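Local coordinates for protein putative polyketide synthase (Brevibacillus brevis, PDB 5HU7) that probably catalyses the dehydration of beta-hydroxyacyl intermediates carried on acyl carrier protein, serving as a dehydratase domain of a trans-AT polyketide synthase, at residues A[163-166]-A[170-173]; A[182-187]-A[220-225]; A[277-282]-A[288-293]. One frame throughout, in Å; residues are numbered along the deposited sequence.

In the fold
All three contacts lie within the second of two hot-dog family regions of the dehydratase, and they follow one another along the sequence. Contact 3, whose centre lies about 10 Å from the centre of the chain, is a buried hairpin within the sheet, held by backbone bonds, apolar on one face and ionic on the other. Contact 2, its centre about 19 Å from that point, sets strand 179-185, next to the outermost strand 154-157, on helix 212-227 through a tyrosine. Contact 1, centred about 21 Å out, is half exposed and has no hydrogen bond between its segments. Contacts 1 and 2 touch through helix 212-227, whereas contacts 2 and 3 reach the same sheet without meeting.

Contact 1. Residues A[163-166]-A[170-173]; sequences ELLK and MADH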
loop_
_atom_site.group_PDB
_atom_site.type_symbol
_atom_site.label_atom_id
_atom_site.label_comp_id
_atom_site.label_asym_id
_atom_site.label_seq_id
_atom_site.Cartn_x
_atom_site.Cartn_y
_atom_site.Cartn_z
ATOM N N GLU A 163 -14.787 -4.891 -43.599
ATOM C CA GLU A 163 -15.747 -4.860 -44.710
ATOM C C GLU A 163 -16.773 -6.003 -44.594
ATOM O O GLU A 163 -17.942 -5.791 -44.863
ATOM C CB GLU A 163 -15.026 -4.959 -46.063
ATOM C CG GLU A 163 -14.207 -3.731 -46.437
ATOM C CD GLU A 163 -14.996 -2.530 -46.920
ATOM O OE1 GLU A 163 -15.696 -2.651 -47.951
ATOM O OE2 GLU A 163 -14.877 -1.451 -46.296
ATOM N N LEU A 164 -16.293 -7.218 -44.281
ATOM C CA LEU A 164 -17.129 -8.404 -44.089
ATOM C C LEU A 164 -17.952 -8.302 -42.786
ATOM O O LEU A 164 -19.084 -8.781 -42.763
ATOM C CB LEU A 164 -16.259 -9.676 -44.050
ATOM C CG LEU A 164 -16.975 -11.006 -43.752
ATOM C CD1 LEU A 164 -18.094 -11.280 -44.758
ATOM C CD2 LEU A 164 -15.992 -12.159 -43.763
ATOM N N LEU A 165 -17.384 -7.744 -41.695
ATOM C CA LEU A 165 -18.141 -7.606 -40.447
ATOM C C LEU A 165 -19.256 -6.578 -40.611
ATOM O O LEU A 165 -20.366 -6.823 -40.152
ATOM C CB LEU A 165 -17.253 -7.217 -39.257
ATOM C CG LEU A 165 -16.415 -8.309 -38.627
ATOM C CD1 LEU A 165 -15.752 -7.802 -37.370
ATOM C CD2 LEU A 165 -17.242 -9.530 -38.291
ATOM N N LYS A 166 -18.975 -5.455 -41.295
ATOM C CA LYS A 166 -19.975 -4.417 -41.582
ATOM C C LYS A 166 -21.200 -5.000 -42.325
ATOM O O LYS A 166 -22.325 -4.560 -42.080
ATOM C CB LYS A 166 -19.346 -3.289 -42.412
ATOM C CG LYS A 166 -20.234 -2.060 -42.557
ATOM C CD LYS A 166 -19.540 -0.967 -43.350
ATOM C CE LYS A 166 -20.221 0.375 -43.216
ATOM N NZ LYS A 166 -21.593 0.384 -43.791
ATOM N N MET A 170 -25.621 -8.115 -36.779
ATOM C CA MET A 170 -25.289 -8.269 -35.359
ATOM C C MET A 170 -23.864 -7.771 -35.066
ATOM O O MET A 170 -23.671 -6.985 -34.132
ATOM C CB MET A 170 -25.432 -9.742 -34.913
ATOM C CG MET A 170 -25.363 -9.929 -33.391
ATOM S SD MET A 170 -24.755 -11.546 -32.830
ATOM C CE MET A 170 -24.655 -11.251 -31.044
ATOM N N ALA A 171 -22.878 -8.233 -35.860
ATOM C CA ALA A 171 -21.466 -7.878 -35.681
ATOM C C ALA A 171 -21.053 -6.673 -36.525
ATOM O O ALA A 171 -21.425 -6.603 -37.685
ATOM C CB ALA A 171 -20.592 -9.067 -36.039
ATOM N N ASP A 172 -20.279 -5.740 -35.938
ATOM C CA ASP A 172 -19.701 -4.548 -36.589
ATOM C C ASP A 172 -18.925 -3.750 -35.535
ATOM O O ASP A 172 -19.422 -3.578 -34.418
ATOM C CB ASP A 172 -20.752 -3.634 -37.258
ATOM C CG ASP A 172 -20.145 -2.548 -38.138
ATOM O OD1 ASP A 172 -19.021 -2.755 -38.658
ATOM O OD2 ASP A 172 -20.810 -1.509 -38.344
ATOM N N HIS A 173 -17.716 -3.269 -35.882
ATOM C CA HIS A 173 -16.834 -2.542 -34.956
ATOM C C HIS A 173 -16.276 -1.258 -35.597
ATOM O O HIS A 173 -16.563 -0.961 -36.760
ATOM C CB HIS A 173 -15.676 -3.477 -34.534
ATOM C CG HIS A 173 -15.118 -3.218 -33.172
ATOM N ND1 HIS A 173 -15.892 -3.367 -32.029
ATOM C CD2 HIS A 173 -13.873 -2.837 -32.807
ATOM C CE1 HIS A 173 -15.101 -3.045 -31.017
ATOM N NE2 HIS A 173 -13.870 -2.748 -31.436
#
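Lys166, near the C-terminal end of helix 158-167, and Asp172, in the returning loop, run side by side and point the same way. CB of Lys166 starts the contact by passing 3.8 Å from OD1 of Asp172. CG lies next, 4.1 Å from the same OD1; it stands anti to the backbone N (chi1 -170°), which puts it beside that oxygen. Beyond CG the chain draws away from the carboxylate: it stays extended as far as CE, and only NZ turns off (chi4 -65°), ending 5.8 Å from OD2 of Asp172, too far for an ion pair. On the Asp172 side, OD1 also comes within 3.5 Å of the CA of Lys166, and the carboxylate thus rests on the helix backbone as well as on the side chain.

The apolar half lies one residue back in the helix. Leu165 directs one methyl branch, CD2, to CB of Ala171 at 4.1 Å, and both residues are buried. Pro218 and Arg221 of helix 212-227 and Phe176 also pack on Leu165, while Arg221 makes a weak hydrogen bond to His173. The carbonyl oxygens of Leu165 and Ala171 are modelled closer than two acceptors should be, so their detailed placement is doubtful.

This is a helix-to-loop turn in which the chain folds back beside its own helix, with a small hydrophobic patch inside and two oppositely charged but separated side chains at the surface. With no hydrogen bond joining the two segments, cohesion between them rests on van der Waals packing, to which the separated charges probably add only a modest attraction.

Contact 2. Residues A[182-187]-A[220-225]; sequences VYRAPG and TRYLIT
Tyr222 of helix 212-227 reaches out to Val182 and Arg184 of strand 179-185, a helix-on-sheet packing consistent with the hot-dog fold, in which a long helix is wrapped by antiparallel strands. The close-packed part is the tyrosine side chain. With CG anti to the backbone N (chi1 175°), the ring of Tyr222 extends to the strand, and CG1 of Val182 meets its CE2 at 3.8 Å, approaching obliquely. Arg184 crosses the tyrosine at about a right angle: its CB lies 3.9 Å from CE2, and its CD comes to 3.1 Å from OH of Tyr222. Leu164 of helix 158-167 and Leu156 of strand 154-157 also pack on this buried ring.

Beyond the strand, at Gly187, the fit slackens. CD1 of Leu223 stays 4.3 Å from the carbonyl C of this exposed residue, and Leu223 packs besides on Ile261 and Phe263 of strand 258-263. The guanidinium of Arg184 belongs to a partly exposed residue whose far end has a long, weak ion pair with Glu226. That group is turned 75° from the tyrosine ring and has OH of Tyr222 at its edge; Arg184 NE donates to that oxygen over 3.2 Å in a weak, bent bond of 122°.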
loop_
_atom_site.group_PDB
_atom_site.type_symbol
_atom_site.label_atom_id
_atom_site.label_comp_id
_atom_site.label_asym_id
_atom_site.label_seq_id
_atom_site.Cartn_x
_atom_site.Cartn_y
_atom_site.Cartn_z
ATOM N N VAL A 182 -5.256 -11.715 -40.894
ATOM C CA VAL A 182 -5.993 -12.800 -40.260
ATOM C C VAL A 182 -5.936 -14.011 -41.135
ATOM O O VAL A 182 -6.385 -13.960 -42.264
ATOM C CB VAL A 182 -7.452 -12.395 -39.956
ATOM C CG1 VAL A 182 -8.237 -13.563 -39.394
ATOM C CG2 VAL A 182 -7.477 -11.223 -38.997
ATOM N N TYR A 183 -5.439 -15.110 -40.585
ATOM C CA TYR A 183 -5.389 -16.425 -41.237
ATOM C C TYR A 183 -6.613 -17.230 -40.798
ATOM O O TYR A 183 -6.715 -17.564 -39.638
ATOM C CB TYR A 183 -4.142 -17.164 -40.786
ATOM C CG TYR A 183 -2.842 -16.551 -41.247
ATOM C CD1 TYR A 183 -2.174 -15.622 -40.465
ATOM C CD2 TYR A 183 -2.195 -17.020 -42.378
ATOM C CE1 TYR A 183 -0.942 -15.112 -40.841
ATOM C CE2 TYR A 183 -0.949 -16.534 -42.753
ATOM C CZ TYR A 183 -0.333 -15.562 -41.991
ATOM O OH TYR A 183 0.897 -15.071 -42.348
ATOM N N ARG A 184 -7.512 -17.566 -41.714
ATOM C CA ARG A 184 -8.695 -18.331 -41.365
ATOM C C ARG A 184 -8.577 -19.744 -41.816
ATOM O O ARG A 184 -8.272 -20.032 -42.970
ATOM C CB ARG A 184 -9.999 -17.775 -41.968
ATOM C CG ARG A 184 -11.231 -18.553 -41.411
ATOM C CD ARG A 184 -12.589 -18.187 -41.951
ATOM N NE ARG A 184 -12.676 -18.341 -43.406
ATOM C CZ ARG A 184 -12.854 -19.499 -44.048
ATOM N NH1 ARG A 184 -12.947 -20.645 -43.376
ATOM N NH2 ARG A 184 -12.923 -19.519 -45.377
ATOM N N ALA A 185 -9.002 -20.618 -40.949
ATOM C CA ALA A 185 -9.079 -22.016 -41.278
ATOM C C ALA A 185 -10.394 -22.505 -40.721
ATOM O O ALA A 185 -10.990 -21.837 -39.868
ATOM C CB ALA A 185 -7.942 -22.752 -40.603
ATOM N N PRO A 186 -10.845 -23.701 -41.117
ATOM C CA PRO A 186 -12.057 -24.255 -40.502
ATOM C C PRO A 186 -11.782 -24.544 -39.022
ATOM O O PRO A 186 -10.792 -25.202 -38.703
ATOM C CB PRO A 186 -12.295 -25.536 -41.321
ATOM C CG PRO A 186 -11.515 -25.325 -42.574
ATOM C CD PRO A 186 -10.292 -24.641 -42.106
ATOM N N GLY A 187 -12.573 -23.939 -38.135
ATOM C CA GLY A 187 -12.409 -24.094 -36.688
ATOM C C GLY A 187 -11.464 -23.134 -35.981
ATOM O O GLY A 187 -11.405 -23.167 -34.739
ATOM N N THR A 220 -12.966 -12.406 -32.949
ATOM C CA THR A 220 -13.878 -13.433 -32.431
ATOM C C THR A 220 -15.181 -13.375 -33.212
ATOM O O THR A 220 -15.728 -14.425 -33.569
ATOM C CB THR A 220 -14.113 -13.362 -30.908
ATOM O OG1 THR A 220 -14.830 -12.178 -30.532
ATOM C CG2 THR A 220 -12.835 -13.501 -30.096
ATOM N N ARG A 221 -15.648 -12.158 -33.527
ATOM C CA ARG A 221 -16.861 -11.961 -34.330
ATOM C C ARG A 221 -16.703 -12.569 -35.727
ATOM O O ARG A 221 -17.658 -13.122 -36.265
ATOM C CB ARG A 221 -17.206 -10.471 -34.447
ATOM C CG ARG A 221 -17.713 -9.885 -33.155
ATOM C CD ARG A 221 -17.727 -8.378 -33.249
ATOM N NE ARG A 221 -18.344 -7.748 -32.083
ATOM C CZ ARG A 221 -18.396 -6.435 -31.881
ATOM N NH1 ARG A 221 -17.868 -5.595 -32.767
ATOM N NH2 ARG A 221 -18.975 -5.948 -30.789
ATOM N N TYR A 222 -15.490 -12.484 -36.296
ATOM C CA TYR A 222 -15.178 -13.078 -37.596
ATOM C C TYR A 222 -15.250 -14.613 -37.520
ATOM O O TYR A 222 -15.718 -15.252 -38.460
ATOM C CB TYR A 222 -13.803 -12.591 -38.112
ATOM C CG TYR A 222 -13.370 -13.251 -39.397
ATOM C CD1 TYR A 222 -14.240 -13.355 -40.477
ATOM C CD2 TYR A 222 -12.104 -13.805 -39.525
ATOM C CE1 TYR A 222 -13.875 -14.035 -41.636
ATOM C CE2 TYR A 222 -11.724 -14.481 -40.684
ATOM C CZ TYR A 222 -12.607 -14.574 -41.747
ATOM O OH TYR A 222 -12.274 -15.210 -42.922
ATOM N N LEU A 223 -14.803 -15.204 -36.403
ATOM C CA LEU A 223 -14.896 -16.657 -36.215
ATOM C C LEU A 223 -16.379 -17.068 -36.066
ATOM O O LEU A 223 -16.849 -17.976 -36.764
ATOM C CB LEU A 223 -14.095 -17.090 -34.962
ATOM C CG LEU A 223 -14.116 -18.585 -34.603
ATOM C CD1 LEU A 223 -13.644 -19.467 -35.766
ATOM C CD2 LEU A 223 -13.295 -18.853 -33.359
ATOM N N ILE A 224 -17.104 -16.361 -35.170
ATOM C CA ILE A 224 -18.524 -16.590 -34.867
ATOM C C ILE A 224 -19.420 -16.480 -36.114
ATOM O O ILE A 224 -20.227 -17.387 -36.332
ATOM C CB ILE A 224 -18.998 -15.665 -33.699
ATOM C CG1 ILE A 224 -18.339 -16.115 -32.362
ATOM C CG2 ILE A 224 -20.533 -15.663 -33.573
ATOM C CD1 ILE A 224 -18.317 -15.058 -31.269
ATOM N N THR A 225 -19.273 -15.406 -36.936
ATOM C CA THR A 225 -20.096 -15.225 -38.157
ATOM C C THR A 225 -19.844 -16.263 -39.281
ATOM O O THR A 225 -20.772 -16.563 -40.035
ATOM C CB THR A 225 -19.963 -13.796 -38.729
ATOM O OG1 THR A 225 -18.584 -13.502 -38.993
ATOM C CG2 THR A 225 -20.598 -12.739 -37.818
#

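Contact 3. Residues A[277-282]-A[288-293]; sequences DIELCD and GIRMRG
The hairpin of strands 276-281 and 287-298, within the antiparallel sheet of the hot-dog fold, pairs Ile278 with Met291 and Leu280 with Ile289 as hydrogen-bonded pairs around the non-hydrogen-bonded pair Glu279 and Arg290. Ile278 N and Met291 O bond at 2.8 Å. Leu280 O faces both Gly288 N and Ile289 N, the second more weakly, a classic beta bulge.

One face is apolar: CD1 of Leu280 meets CD1 of Ile289 at 4.1 Å, and Met291 packs on Leu244 and Leu247. On the other, Glu279 and Arg290 open a salt-bridge network, side by side and pointing the same way. The Glu279 chain is bent at chi2 (149°), and OE2 accepts from Arg290 NH2 at 2.6 Å, nearly in line with its own C-O bond but 25° out of the guanidinium plane and bent (136°); NE adds a weak bond. The same OE2 has a long salt bridge to Arg292. OD2 of Asp277 makes a salt bridge to Arg292 NE (3.6 Å) from well outside the guanidinium plane, by charge alone, and OD1 accepts Gly293 N (3.2 Å). The two arginines are layered, with Arg292 NH1 3.3 Å above the centre of the Arg290 guanidinium.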
loop_
_atom_site.group_PDB
_atom_site.type_symbol
_atom_site.label_atom_id
_atom_site.label_comp_id
_atom_site.label_asym_id
_atom_site.label_seq_id
_atom_site.Cartn_x
_atom_site.Cartn_y
_atom_site.Cartn_z
ATOM N N ASP A 277 -11.522 -20.493 -26.776
ATOM C CA ASP A 277 -10.185 -20.758 -26.290
ATOM C C ASP A 277 -9.269 -19.800 -27.081
ATOM O O ASP A 277 -9.393 -19.724 -28.304
ATOM C CB ASP A 277 -9.782 -22.196 -26.525
ATOM C CG ASP A 277 -10.549 -23.219 -25.705
ATOM O OD1 ASP A 277 -11.322 -22.803 -24.779
ATOM O OD2 ASP A 277 -10.319 -24.437 -25.916
ATOM N N ILE A 278 -8.426 -19.019 -26.373
ATOM C CA ILE A 278 -7.521 -18.050 -26.963
ATOM C C ILE A 278 -6.125 -18.320 -26.456
ATOM O O ILE A 278 -5.911 -18.335 -25.245
ATOM C CB ILE A 278 -7.956 -16.596 -26.647
ATOM C CG1 ILE A 278 -9.391 -16.353 -27.119
ATOM C CG2 ILE A 278 -7.011 -15.568 -27.303
ATOM C CD1 ILE A 278 -9.945 -14.973 -26.819
ATOM N N GLU A 279 -5.171 -18.474 -27.382
ATOM C CA GLU A 279 -3.760 -18.635 -27.077
ATOM C C GLU A 279 -3.021 -17.442 -27.673
ATOM O O GLU A 279 -3.203 -17.136 -28.852
ATOM C CB GLU A 279 -3.227 -19.957 -27.631
ATOM C CG GLU A 279 -3.568 -21.092 -26.691
ATOM C CD GLU A 279 -3.792 -22.450 -27.318
ATOM O OE1 GLU A 279 -4.559 -22.538 -28.299
ATOM O OE2 GLU A 279 -3.238 -23.438 -26.798
ATOM N N LEU A 280 -2.226 -16.761 -26.850
ATOM C CA LEU A 280 -1.479 -15.585 -27.227
ATOM C C LEU A 280 -0.017 -15.969 -27.176
ATOM O O LEU A 280 0.447 -16.380 -26.126
ATOM C CB LEU A 280 -1.780 -14.438 -26.248
ATOM C CG LEU A 280 -3.256 -14.080 -26.083
ATOM C CD1 LEU A 280 -3.426 -12.966 -25.090
ATOM C CD2 LEU A 280 -3.879 -13.634 -27.407
ATOM N N CYS A 281 0.699 -15.876 -28.308
ATOM C CA CYS A 281 2.093 -16.255 -28.383
ATOM C C CYS A 281 2.954 -15.171 -29.012
ATOM O O CYS A 281 2.446 -14.181 -29.541
ATOM C CB CYS A 281 2.200 -17.557 -29.163
ATOM S SG CYS A 281 1.853 -17.371 -30.931
ATOM N N ASP A 282 4.277 -15.372 -28.922
ATOM C CA ASP A 282 5.312 -14.509 -29.522
ATOM C C ASP A 282 5.552 -14.911 -30.993
ATOM O O ASP A 282 4.803 -15.730 -31.512
ATOM C CB ASP A 282 6.620 -14.557 -28.676
ATOM C CG ASP A 282 7.344 -15.893 -28.597
ATOM O OD1 ASP A 282 6.986 -16.810 -29.362
ATOM O OD2 ASP A 282 8.274 -16.020 -27.764
ATOM N N GLY A 288 2.449 -17.355 -24.187
ATOM C CA GLY A 288 2.614 -16.602 -22.957
ATOM C C GLY A 288 1.351 -16.571 -22.120
ATOM O O GLY A 288 1.438 -16.425 -20.906
ATOM N N ILE A 289 0.156 -16.629 -22.776
ATOM C CA ILE A 289 -1.145 -16.578 -22.116
ATOM C C ILE A 289 -2.141 -17.495 -22.833
ATOM O O ILE A 289 -2.316 -17.415 -24.045
ATOM C CB ILE A 289 -1.731 -15.135 -22.075
ATOM C CG1 ILE A 289 -0.770 -14.105 -21.421
ATOM C CG2 ILE A 289 -3.088 -15.138 -21.347
ATOM C CD1 ILE A 289 -1.027 -12.697 -21.809
ATOM N N ARG A 290 -2.847 -18.306 -22.070
ATOM C CA ARG A 290 -3.880 -19.196 -22.574
ATOM C C ARG A 290 -5.177 -18.900 -21.805
ATOM O O ARG A 290 -5.153 -18.863 -20.587
ATOM C CB ARG A 290 -3.450 -20.638 -22.403
ATOM C CG ARG A 290 -4.579 -21.651 -22.513
ATOM C CD ARG A 290 -4.061 -23.055 -22.420
ATOM N NE ARG A 290 -3.315 -23.446 -23.611
ATOM C CZ ARG A 290 -2.714 -24.620 -23.778
ATOM N NH1 ARG A 290 -2.726 -25.530 -22.807
ATOM N NH2 ARG A 290 -2.072 -24.888 -24.912
ATOM N N MET A 291 -6.291 -18.684 -22.524
ATOM C CA MET A 291 -7.599 -18.409 -21.967
ATOM C C MET A 291 -8.474 -19.533 -22.447
ATOM O O MET A 291 -8.545 -19.776 -23.648
ATOM C CB MET A 291 -8.157 -17.079 -22.472
ATOM C CG MET A 291 -7.323 -15.893 -22.062
ATOM S SD MET A 291 -7.802 -14.392 -22.894
ATOM C CE MET A 291 -9.275 -14.035 -22.059
ATOM N N ARG A 292 -9.049 -20.281 -21.529
ATOM C CA ARG A 292 -9.913 -21.395 -21.856
ATOM C C ARG A 292 -11.300 -21.131 -21.292
ATOM O O ARG A 292 -11.425 -20.712 -20.149
ATOM C CB ARG A 292 -9.319 -22.711 -21.312
ATOM C CG ARG A 292 -8.019 -23.146 -22.026
ATOM C CD ARG A 292 -8.301 -23.630 -23.457
ATOM N NE ARG A 292 -7.166 -24.192 -24.205
ATOM C CZ ARG A 292 -6.623 -25.397 -24.009
ATOM N NH1 ARG A 292 -5.606 -25.801 -24.764
ATOM N NH2 ARG A 292 -7.074 -26.194 -23.042
ATOM N N GLY A 293 -12.320 -21.293 -22.134
ATOM C CA GLY A 293 -13.696 -21.147 -21.732
ATOM C C GLY A 293 -14.081 -19.701 -21.535
ATOM O O GLY A 293 -14.778 -19.389 -20.575
#